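Local coordinates for protein ABC transporter (Caldanaerobius, PDB 4G68) that probably serves as the extracellular solute-binding component of an ABC transporter, capturing xylan-derived sugars for uptake by a thermophilic bacterium, at residues 57-62 against 343-348; 237-242 against 416-421. All blocks are in the same frame, centred on the assembly; numbering follows the deposited sequence.

How the contacts relate
The two contacts lie on opposite sides of the chain's centre, with their own centres 43 Å apart and their nearest atoms about 30 Å apart. Contact 1 joins helix 52-66 to helix 332-353, next to the mixed sheet that holds strands 40-45 and 71-76. Contact 2 joins helix 233-248 to the start of helix 418-429 in a largely helical region. Along the chain the segments alternate: 57-62, 237-242, 343-348, 416-421. The polypeptide therefore passes from one region to the other and back before ending near contact 2, consistent with the multiple interlobe crossovers of periplasmic binding proteins, whose lobes enclose the ligand between them.

Contact 1. Residues 57-62 against 343-348; sequences KEIIDQ and AKQLSD
I59 of helix 52-66 rests on Q345 and L346 of helix 332-353, joining two helices beside the sheet of a periplasmic-binding-protein fold. Helix 52-66 is the connecting helix of a right-handed beta-alpha-beta crossover between the parallel strands 40-45 and 71-76, whereas helix 332-353 starts some 265 residues further along the chain. The helices approach to 6.9 Å between the CA atoms of I59 and Q345, and the small interface buries 130 Å² in total.

Apolar contact carries it. Both branches of I59 meet the aliphatic base of Q345: CG2 lies 3.5 Å from Q345 CB, and CD1 lies 3.7 Å from that same atom. With chi1 at -66°, which sets CG1 beside the backbone N and CG2 anti to it, and the longer branch nearly extended (chi2 165°), the two arms straddle Q345 CB. CD1 continues over the backbone, 3.8 Å from Q345 O, and comes within 4.5 Å of L346 CD2, a looser touch. L346 also packs on F47 and F150, which ties the contact to the body of the fold, while L342 of the same helix adds further cover to I59.

No hydrogen bond crosses between the segments, and polar ties run within each helix or beside the interface. Y341 OH hydrogen-bonds to I59 O, a second link between the helices one turn before Q345. Each helix also has an internal salt bridge. K57 NZ and D61 OD1 form one at 3.3 Å, one turn apart at the surface. On helix 332-353, K344 NZ forms the other, donating to the syn lone pair of D348 OD1 at 3.1 Å.

Contact 2. Residues 237-242 against 416-421; sequences DAAQKL and ITPEEY
The methyl group of A239 touches both P418 and Y421: CB is 3.9 Å from P418 CB and equally 3.9 Å from Y421 CD2, meeting the tyrosine ring obliquely. The small alanine lets the backbones close to 5.1 Å between the CA atoms of A239 and P418. Beside it, P418 points the CG corner of its ring at Q240, 3.7 Å from Q240 N and 3.6 Å from Q240 OE1, the two side chains crossing at a slant.

That amide oxygen also takes part in a water bridge. The water lies 2.7 Å from Q240 OE1 and 3.0 Å from E419 OE1, and can donate to either, though other acceptors compete for its two protons. Q240 CG stands anti to the backbone N (chi1 -177°) and the chain bends at chi2, bringing OE1 up to the CG corner of the proline ring, while NE2 is held by D244 one turn on.

The joint sets the side of one helix against the first turn of another, in a helical region of the periplasmic-binding-protein fold. T417 is the N-cap of helix 418-429: its OG1 accepts from E420 N at 3.1 Å (155°), with P418 as the first residue of the helix. Farther out, Y421 meets the ring of Y207 and packs on H404 and L411; L411 also touches A239. T236 and Q243 also touch the proline.

Contact 1. Residues 57-62 against 343-348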
loop_
_atom_site.group_PDB
_atom_site.type_symbol
_atom_site.label_atom_id
_atom_site.label_comp_id
_atom_site.label_asym_id
_atom_site.label_seq_id
_atom_site.Cartn_x
_atom_site.Cartn_y
_atom_site.Cartn_z
ATOM N N LYS C 57 17.490 0.780 -11.117
ATOM C CA LYS C 57 18.582 1.320 -11.947
ATOM C C LYS C 57 19.053 0.310 -12.988
ATOM O O LYS C 57 19.286 0.675 -14.164
ATOM C CB LYS C 57 19.777 1.798 -11.096
ATOM C CG LYS C 57 20.822 2.573 -11.904
ATOM C CD LYS C 57 20.203 3.854 -12.448
ATOM C CE LYS C 57 20.925 4.455 -13.647
ATOM N NZ LYS C 57 22.413 4.301 -13.655
ATOM N N GLU C 58 19.199 -0.948 -12.544
ATOM C CA GLU C 58 19.651 -2.050 -13.384
ATOM C C GLU C 58 18.657 -2.302 -14.524
ATOM O O GLU C 58 19.050 -2.412 -15.673
ATOM C CB GLU C 58 19.841 -3.331 -12.553
ATOM C CG GLU C 58 20.959 -3.225 -11.503
ATOM C CD GLU C 58 21.149 -4.497 -10.675
ATOM O OE1 GLU C 58 20.257 -5.380 -10.654
ATOM O OE2 GLU C 58 22.208 -4.622 -10.032
ATOM N N ILE C 59 17.379 -2.408 -14.185
ATOM C CA ILE C 59 16.316 -2.519 -15.157
ATOM C C ILE C 59 16.406 -1.410 -16.208
ATOM O O ILE C 59 16.390 -1.711 -17.401
ATOM C CB ILE C 59 14.911 -2.475 -14.513
ATOM C CG1 ILE C 59 14.671 -3.705 -13.642
ATOM C CG2 ILE C 59 13.862 -2.436 -15.613
ATOM C CD1 ILE C 59 13.495 -3.572 -12.697
ATOM N N ILE C 60 16.492 -0.153 -15.775
ATOM C CA ILE C 60 16.705 0.988 -16.691
ATOM C C ILE C 60 17.944 0.740 -17.559
ATOM O O ILE C 60 17.877 0.892 -18.787
ATOM C CB ILE C 60 16.918 2.349 -15.957
ATOM C CG1 ILE C 60 15.828 2.717 -14.919
ATOM C CG2 ILE C 60 17.179 3.481 -16.950
ATOM C CD1 ILE C 60 14.395 2.706 -15.341
ATOM N N ASP C 61 19.056 0.353 -16.930
ATOM C CA ASP C 61 20.315 0.142 -17.679
ATOM C C ASP C 61 20.144 -0.915 -18.794
ATOM O O ASP C 61 20.585 -0.707 -19.950
ATOM C CB ASP C 61 21.494 -0.184 -16.745
ATOM C CG ASP C 61 21.850 0.971 -15.807
ATOM O OD1 ASP C 61 21.289 2.100 -15.911
ATOM O OD2 ASP C 61 22.694 0.726 -14.934
ATOM N N GLN C 62 19.477 -2.030 -18.476
ATOM C CA GLN C 62 19.272 -3.035 -19.501
ATOM C C GLN C 62 18.398 -2.499 -20.650
ATOM O O GLN C 62 18.643 -2.801 -21.827
ATOM C CB GLN C 62 18.686 -4.321 -18.943
ATOM C CG GLN C 62 18.771 -5.428 -19.987
ATOM C CD GLN C 62 18.175 -6.749 -19.549
ATOM O OE1 GLN C 62 18.533 -7.304 -18.487
ATOM N NE2 GLN C 62 17.268 -7.278 -20.391
ATOM N N ALA C 343 6.948 -1.896 -16.459
ATOM C CA ALA C 343 5.911 -2.489 -15.612
ATOM C C ALA C 343 6.159 -3.970 -15.337
ATOM O O ALA C 343 6.222 -4.374 -14.163
ATOM C CB ALA C 343 4.545 -2.281 -16.227
ATOM N N LYS C 344 6.332 -4.757 -16.411
ATOM C CA LYS C 344 6.701 -6.170 -16.267
ATOM C C LYS C 344 7.948 -6.371 -15.397
ATOM O O LYS C 344 7.956 -7.227 -14.520
ATOM C CB LYS C 344 6.882 -6.852 -17.650
ATOM C CG LYS C 344 7.544 -8.230 -17.595
ATOM C CD LYS C 344 6.690 -9.314 -16.917
ATOM C CE LYS C 344 7.448 -10.641 -16.757
ATOM N NZ LYS C 344 6.564 -11.701 -16.151
ATOM N N GLN C 345 9.005 -5.603 -15.648
ATOM C CA GLN C 345 10.233 -5.726 -14.842
ATOM C C GLN C 345 10.067 -5.385 -13.363
ATOM O O GLN C 345 10.674 -6.054 -12.518
ATOM C CB GLN C 345 11.398 -4.925 -15.444
ATOM C CG GLN C 345 11.788 -5.364 -16.869
ATOM C CD GLN C 345 12.198 -6.826 -16.952
ATOM O OE1 GLN C 345 13.135 -7.270 -16.296
ATOM N NE2 GLN C 345 11.480 -7.582 -17.751
ATOM N N LEU C 346 9.337 -4.304 -13.074
ATOM C CA LEU C 346 9.028 -3.910 -11.701
ATOM C C LEU C 346 8.216 -4.990 -11.004
ATOM O O LEU C 346 8.504 -5.289 -9.837
ATOM C CB LEU C 346 8.262 -2.575 -11.661
ATOM C CG LEU C 346 9.053 -1.272 -11.975
ATOM C CD1 LEU C 346 8.119 -0.070 -11.848
ATOM C CD2 LEU C 346 10.191 -1.093 -10.998
ATOM N N SER C 347 7.219 -5.558 -11.722
ATOM C CA SER C 347 6.365 -6.631 -11.167
ATOM C C SER C 347 7.228 -7.855 -10.747
ATOM O O SER C 347 7.062 -8.404 -9.642
ATOM C CB SER C 347 5.314 -7.043 -12.196
ATOM O OG SER C 347 4.458 -8.105 -11.691
ATOM N N ASP C 348 8.125 -8.308 -11.642
ATOM C CA ASP C 348 9.019 -9.454 -11.317
ATOM C C ASP C 348 10.022 -9.102 -10.186
ATOM O O ASP C 348 10.302 -9.926 -9.298
ATOM C CB ASP C 348 9.860 -9.819 -12.530
ATOM C CG ASP C 348 9.098 -10.542 -13.605
ATOM O OD1 ASP C 348 7.864 -10.739 -13.491
ATOM O OD2 ASP C 348 9.813 -10.964 -14.582
#

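Contact 2. Residues 237-242 against 416-421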
loop_
_atom_site.group_PDB
_atom_site.type_symbol
_atom_site.label_atom_id
_atom_site.label_comp_id
_atom_site.label_asym_id
_atom_site.label_seq_id
_atom_site.Cartn_x
_atom_site.Cartn_y
_atom_site.Cartn_z
ATOM N N ASP C 237 -17.382 2.506 16.070
ATOM C CA ASP C 237 -16.860 1.280 16.703
ATOM C C ASP C 237 -15.449 0.924 16.262
ATOM O O ASP C 237 -14.687 0.470 17.085
ATOM C CB ASP C 237 -17.741 0.063 16.449
ATOM C CG ASP C 237 -19.007 0.018 17.337
ATOM O OD1 ASP C 237 -19.168 0.823 18.306
ATOM O OD2 ASP C 237 -19.843 -0.881 17.040
ATOM N N ALA C 238 -15.118 1.106 14.967
ATOM C CA ALA C 238 -13.703 0.990 14.530
ATOM C C ALA C 238 -12.762 2.043 15.177
ATOM O O ALA C 238 -11.632 1.732 15.584
ATOM C CB ALA C 238 -13.583 1.003 13.000
ATOM N N ALA C 239 -13.219 3.285 15.282
ATOM C CA ALA C 239 -12.406 4.367 15.846
ATOM C C ALA C 239 -12.192 4.040 17.327
ATOM O O ALA C 239 -11.059 4.084 17.835
ATOM C CB ALA C 239 -13.065 5.717 15.647
ATOM N N GLN C 240 -13.269 3.650 17.996
ATOM C CA GLN C 240 -13.159 3.211 19.385
ATOM C C GLN C 240 -12.068 2.118 19.492
ATOM O O GLN C 240 -11.154 2.243 20.299
ATOM C CB GLN C 240 -14.505 2.722 19.939
ATOM C CG GLN C 240 -14.460 2.316 21.417
ATOM C CD GLN C 240 -13.882 3.404 22.279
ATOM O OE1 GLN C 240 -14.515 4.431 22.513
ATOM N NE2 GLN C 240 -12.656 3.201 22.733
ATOM N N LYS C 241 -12.155 1.079 18.663
ATOM C CA LYS C 241 -11.101 0.032 18.682
ATOM C C LYS C 241 -9.661 0.456 18.364
ATOM O O LYS C 241 -8.721 -0.211 18.833
ATOM C CB LYS C 241 -11.478 -1.151 17.800
ATOM C CG LYS C 241 -12.761 -1.838 18.227
ATOM C CD LYS C 241 -12.473 -3.299 18.358
ATOM C CE LYS C 241 -13.577 -4.074 19.058
ATOM N NZ LYS C 241 -14.725 -4.328 18.152
ATOM N N LEU C 242 -9.465 1.492 17.531
ATOM C CA LEU C 242 -8.115 2.011 17.256
ATOM C C LEU C 242 -7.540 2.636 18.563
ATOM O O LEU C 242 -6.356 2.401 18.936
ATOM C CB LEU C 242 -8.197 3.092 16.159
ATOM C CG LEU C 242 -7.234 3.167 14.953
ATOM C CD1 LEU C 242 -6.811 4.630 14.753
ATOM C CD2 LEU C 242 -5.997 2.319 15.114
ATOM N N ILE C 416 -9.529 13.721 19.256
ATOM C CA ILE C 416 -10.918 13.584 18.921
ATOM C C ILE C 416 -11.479 12.315 19.573
ATOM O O ILE C 416 -10.734 11.364 19.824
ATOM C CB ILE C 416 -11.087 13.613 17.366
ATOM C CG1 ILE C 416 -12.541 13.880 16.974
ATOM C CG2 ILE C 416 -10.487 12.380 16.680
ATOM C CD1 ILE C 416 -12.671 14.543 15.626
ATOM N N THR C 417 -12.768 12.341 19.914
ATOM C CA THR C 417 -13.537 11.136 20.274
ATOM C C THR C 417 -13.986 10.383 19.009
ATOM O O THR C 417 -14.070 10.994 17.928
ATOM C CB THR C 417 -14.796 11.524 21.092
ATOM O OG1 THR C 417 -15.648 12.368 20.300
ATOM C CG2 THR C 417 -14.393 12.299 22.391
ATOM N N PRO C 418 -14.307 9.062 19.134
ATOM C CA PRO C 418 -14.909 8.288 18.012
ATOM C C PRO C 418 -16.179 8.902 17.436
ATOM O O PRO C 418 -16.378 8.875 16.233
ATOM C CB PRO C 418 -15.272 6.963 18.671
ATOM C CG PRO C 418 -14.262 6.800 19.759
ATOM C CD PRO C 418 -14.018 8.188 20.295
ATOM N N GLU C 419 -17.071 9.377 18.302
ATOM C CA GLU C 419 -18.331 9.982 17.881
ATOM C C GLU C 419 -18.078 11.291 17.129
ATOM O O GLU C 419 -18.651 11.518 16.075
ATOM C CB GLU C 419 -19.247 10.174 19.083
ATOM C CG GLU C 419 -19.839 8.865 19.643
ATOM C CD GLU C 419 -18.912 8.075 20.592
ATOM O OE1 GLU C 419 -17.936 8.649 21.151
ATOM O OE2 GLU C 419 -19.197 6.852 20.788
ATOM N N GLU C 420 -17.172 12.123 17.633
ATOM C CA GLU C 420 -16.782 13.339 16.920
ATOM C C GLU C 420 -16.038 12.996 15.658
ATOM O O GLU C 420 -16.156 13.705 14.648
ATOM C CB GLU C 420 -15.963 14.286 17.798
ATOM C CG GLU C 420 -16.837 15.291 18.545
ATOM C CD GLU C 420 -17.646 16.148 17.573
ATOM O OE1 GLU C 420 -17.045 16.712 16.619
ATOM O OE2 GLU C 420 -18.888 16.252 17.740
ATOM N N TYR C 421 -15.289 11.897 15.708
ATOM C CA TYR C 421 -14.595 11.432 14.532
ATOM C C TYR C 421 -15.561 11.187 13.399
ATOM O O TYR C 421 -15.351 11.691 12.338
ATOM C CB TYR C 421 -13.825 10.157 14.809
ATOM C CG TYR C 421 -13.358 9.512 13.537
ATOM C CD1 TYR C 421 -12.272 10.025 12.831
ATOM C CD2 TYR C 421 -14.027 8.397 13.023
ATOM C CE1 TYR C 421 -11.840 9.434 11.654
ATOM C CE2 TYR C 421 -13.602 7.803 11.845
ATOM C CZ TYR C 421 -12.522 8.334 11.174
ATOM O OH TYR C 421 -12.153 7.733 10.014
HETATM O O HOH W 1 -16.458 6.178 21.880
#